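Local coordinates for protection of telomeres protein 1 (Schizosaccharomyces pombe, PDB 7CUI) that binds single-stranded telomeric DNA to protect the 3' overhang of chromosome ends and regulates telomerase and telomere length, at residues I107-I112 and K128-L133. Sequence-based numbering, arbitrary orientation.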
loop_
_atom_site.group_PDB
_atom_site.type_symbol
_atom_site.label_atom_id
_atom_site.label_comp_id
_atom_site.label_asym_id
_atom_site.label_seq_id
_atom_site.Cartn_x
_atom_site.Cartn_y
_atom_site.Cartn_z
ATOM N N ILE A 107 -0.183 8.512 5.601
ATOM C CA ILE A 107 0.246 8.628 6.989
ATOM C C ILE A 107 -0.362 9.879 7.622
ATOM O O ILE A 107 -0.876 9.804 8.736
ATOM C CB ILE A 107 1.780 8.572 7.143
ATOM C CG1 ILE A 107 2.326 7.192 6.772
ATOM C CG2 ILE A 107 2.193 8.964 8.555
ATOM C CD1 ILE A 107 3.783 7.203 6.363
ATOM N N ASN A 108 -0.274 11.013 6.914
ATOM C CA ASN A 108 -1.003 12.228 7.249
ATOM C C ASN A 108 -0.621 12.716 8.647
ATOM O O ASN A 108 -1.490 12.923 9.492
ATOM C CB ASN A 108 -2.515 12.021 7.099
ATOM C CG ASN A 108 -3.310 13.307 7.152
ATOM O OD1 ASN A 108 -2.777 14.384 6.905
ATOM N ND2 ASN A 108 -4.589 13.208 7.472
ATOM N N SER A 109 0.683 12.905 8.881
ATOM C CA SER A 109 1.179 13.288 10.193
ATOM C C SER A 109 2.513 14.016 10.055
ATOM O O SER A 109 3.484 13.459 9.551
ATOM C CB SER A 109 1.295 12.085 11.099
ATOM O OG SER A 109 1.521 12.476 12.445
ATOM N N SER A 110 2.539 15.262 10.532
ATOM C CA SER A 110 3.697 16.132 10.450
ATOM C C SER A 110 4.910 15.518 11.159
ATOM O O SER A 110 6.041 15.712 10.717
ATOM C CB SER A 110 3.346 17.485 11.007
ATOM O OG SER A 110 4.425 18.391 10.860
ATOM N N LYS A 111 4.667 14.768 12.246
ATOM C CA LYS A 111 5.731 14.278 13.115
ATOM C C LYS A 111 6.281 12.934 12.633
ATOM O O LYS A 111 7.325 12.486 13.106
ATOM C CB LYS A 111 5.288 14.231 14.584
ATOM C CG LYS A 111 4.005 13.460 14.873
ATOM C CD LYS A 111 3.772 13.155 16.345
ATOM C CE LYS A 111 2.297 13.034 16.677
ATOM N NZ LYS A 111 2.038 12.082 17.784
ATOM N N ILE A 112 5.571 12.286 11.703
ATOM C CA ILE A 112 6.030 11.026 11.141
ATOM C C ILE A 112 6.629 11.302 9.762
ATOM O O ILE A 112 5.914 11.604 8.807
ATOM C CB ILE A 112 4.902 9.971 11.113
ATOM C CG1 ILE A 112 4.157 9.908 12.453
ATOM C CG2 ILE A 112 5.452 8.610 10.708
ATOM C CD1 ILE A 112 3.001 8.930 12.497
ATOM N N LYS A 128 3.109 2.940 14.043
ATOM C CA LYS A 128 2.284 1.804 14.420
ATOM C C LYS A 128 0.876 2.286 14.751
ATOM O O LYS A 128 -0.099 1.736 14.249
ATOM C CB LYS A 128 2.855 1.083 15.647
ATOM C CG LYS A 128 3.252 -0.372 15.445
ATOM C CD LYS A 128 3.162 -1.191 16.723
ATOM C CE LYS A 128 4.466 -1.316 17.485
ATOM N NZ LYS A 128 5.491 -2.069 16.722
ATOM N N GLU A 129 0.798 3.327 15.589
ATOM C CA GLU A 129 -0.461 3.807 16.135
ATOM C C GLU A 129 -1.330 4.387 15.023
ATOM O O GLU A 129 -2.547 4.231 15.047
ATOM C CB GLU A 129 -0.229 4.799 17.274
ATOM C CG GLU A 129 0.155 4.123 18.582
ATOM C CD GLU A 129 0.593 5.065 19.694
ATOM O OE1 GLU A 129 0.697 4.600 20.854
ATOM O OE2 GLU A 129 0.832 6.262 19.402
ATOM N N ARG A 130 -0.686 5.019 14.038
ATOM C CA ARG A 130 -1.404 5.612 12.924
ATOM C C ARG A 130 -1.939 4.517 12.003
ATOM O O ARG A 130 -3.102 4.554 11.607
ATOM C CB ARG A 130 -0.511 6.597 12.168
ATOM C CG ARG A 130 -1.294 7.607 11.344
ATOM C CD ARG A 130 -1.180 9.002 11.916
ATOM N NE ARG A 130 -1.991 9.968 11.185
ATOM C CZ ARG A 130 -3.130 10.474 11.633
ATOM N NH1 ARG A 130 -3.598 10.108 12.814
ATOM N NH2 ARG A 130 -3.793 11.352 10.901
ATOM N N LEU A 131 -1.087 3.534 11.686
ATOM C CA LEU A 131 -1.448 2.451 10.786
ATOM C C LEU A 131 -2.453 1.512 11.457
ATOM O O LEU A 131 -3.144 0.754 10.782
ATOM C CB LEU A 131 -0.172 1.723 10.344
ATOM C CG LEU A 131 0.754 2.519 9.415
ATOM C CD1 LEU A 131 1.953 1.683 8.994
ATOM C CD2 LEU A 131 0.012 3.003 8.177
ATOM N N PHE A 132 -2.554 1.587 12.788
ATOM C CA PHE A 132 -3.554 0.825 13.515
ATOM C C PHE A 132 -4.948 1.164 12.986
ATOM O O PHE A 132 -5.824 0.300 12.954
ATOM C CB PHE A 132 -3.427 1.059 15.023
ATOM C CG PHE A 132 -4.194 0.072 15.868
ATOM C CD1 PHE A 132 -3.606 -1.124 16.266
ATOM C CD2 PHE A 132 -5.501 0.333 16.270
ATOM C CE1 PHE A 132 -4.309 -2.035 17.044
ATOM C CE2 PHE A 132 -6.202 -0.578 17.050
ATOM C CZ PHE A 132 -5.613 -1.766 17.422
ATOM N N LEU A 133 -5.123 2.410 12.528
ATOM C CA LEU A 133 -6.416 2.915 12.101
ATOM C C LEU A 133 -6.838 2.327 10.750
ATOM O O LEU A 133 -8.008 2.441 10.383
ATOM C CB LEU A 133 -6.389 4.449 12.080
ATOM C CG LEU A 133 -6.021 5.133 13.400
ATOM C CD1 LEU A 133 -5.883 6.646 13.229
ATOM C CD2 LEU A 133 -7.020 4.803 14.506
#
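Arg130, on helix 121-135, reaches over to the chain where helix 100-107 stops and bonds to the carbonyls of Ile107, the last residue of that helix, and of Asn108, just beyond it. Arg130 NE donates to Ile107 O at 2.7 Å, the oxygen lying close to the guanidinium plane and the nitrogen almost in line with the carbonyl bond (C=O...N angle 173°). Arg130 NH2 adds a weak bond to Asn108 O at 3.1 Å. With CG anti to the backbone N (chi1 -159°) and a kink at chi2, the arginine chain is steered toward these oxygens. Its aliphatic part completes the snug side: Arg130 CD lies 4.2 Å from Ile112 CD1, and the buried Ile107 and Ile112 also pack on Trp80 of strand 77-87. The Asn108 amide, its plane 52° from the guanidinium, bonds through ND2 to Ile198 O of strand 190-198. Toward solvent the contact thins out: Lys111 NZ and Glu129 OE2, opposite charges, stay 6.2 Å apart. The helix gives way at Asn108, which has positive phi, and a type I turn, Ser109 to Ile112, follows. The arrangement joins two helices in the connection between the third and fourth strands of an OB-fold barrel, in the C-terminal part of Pot1.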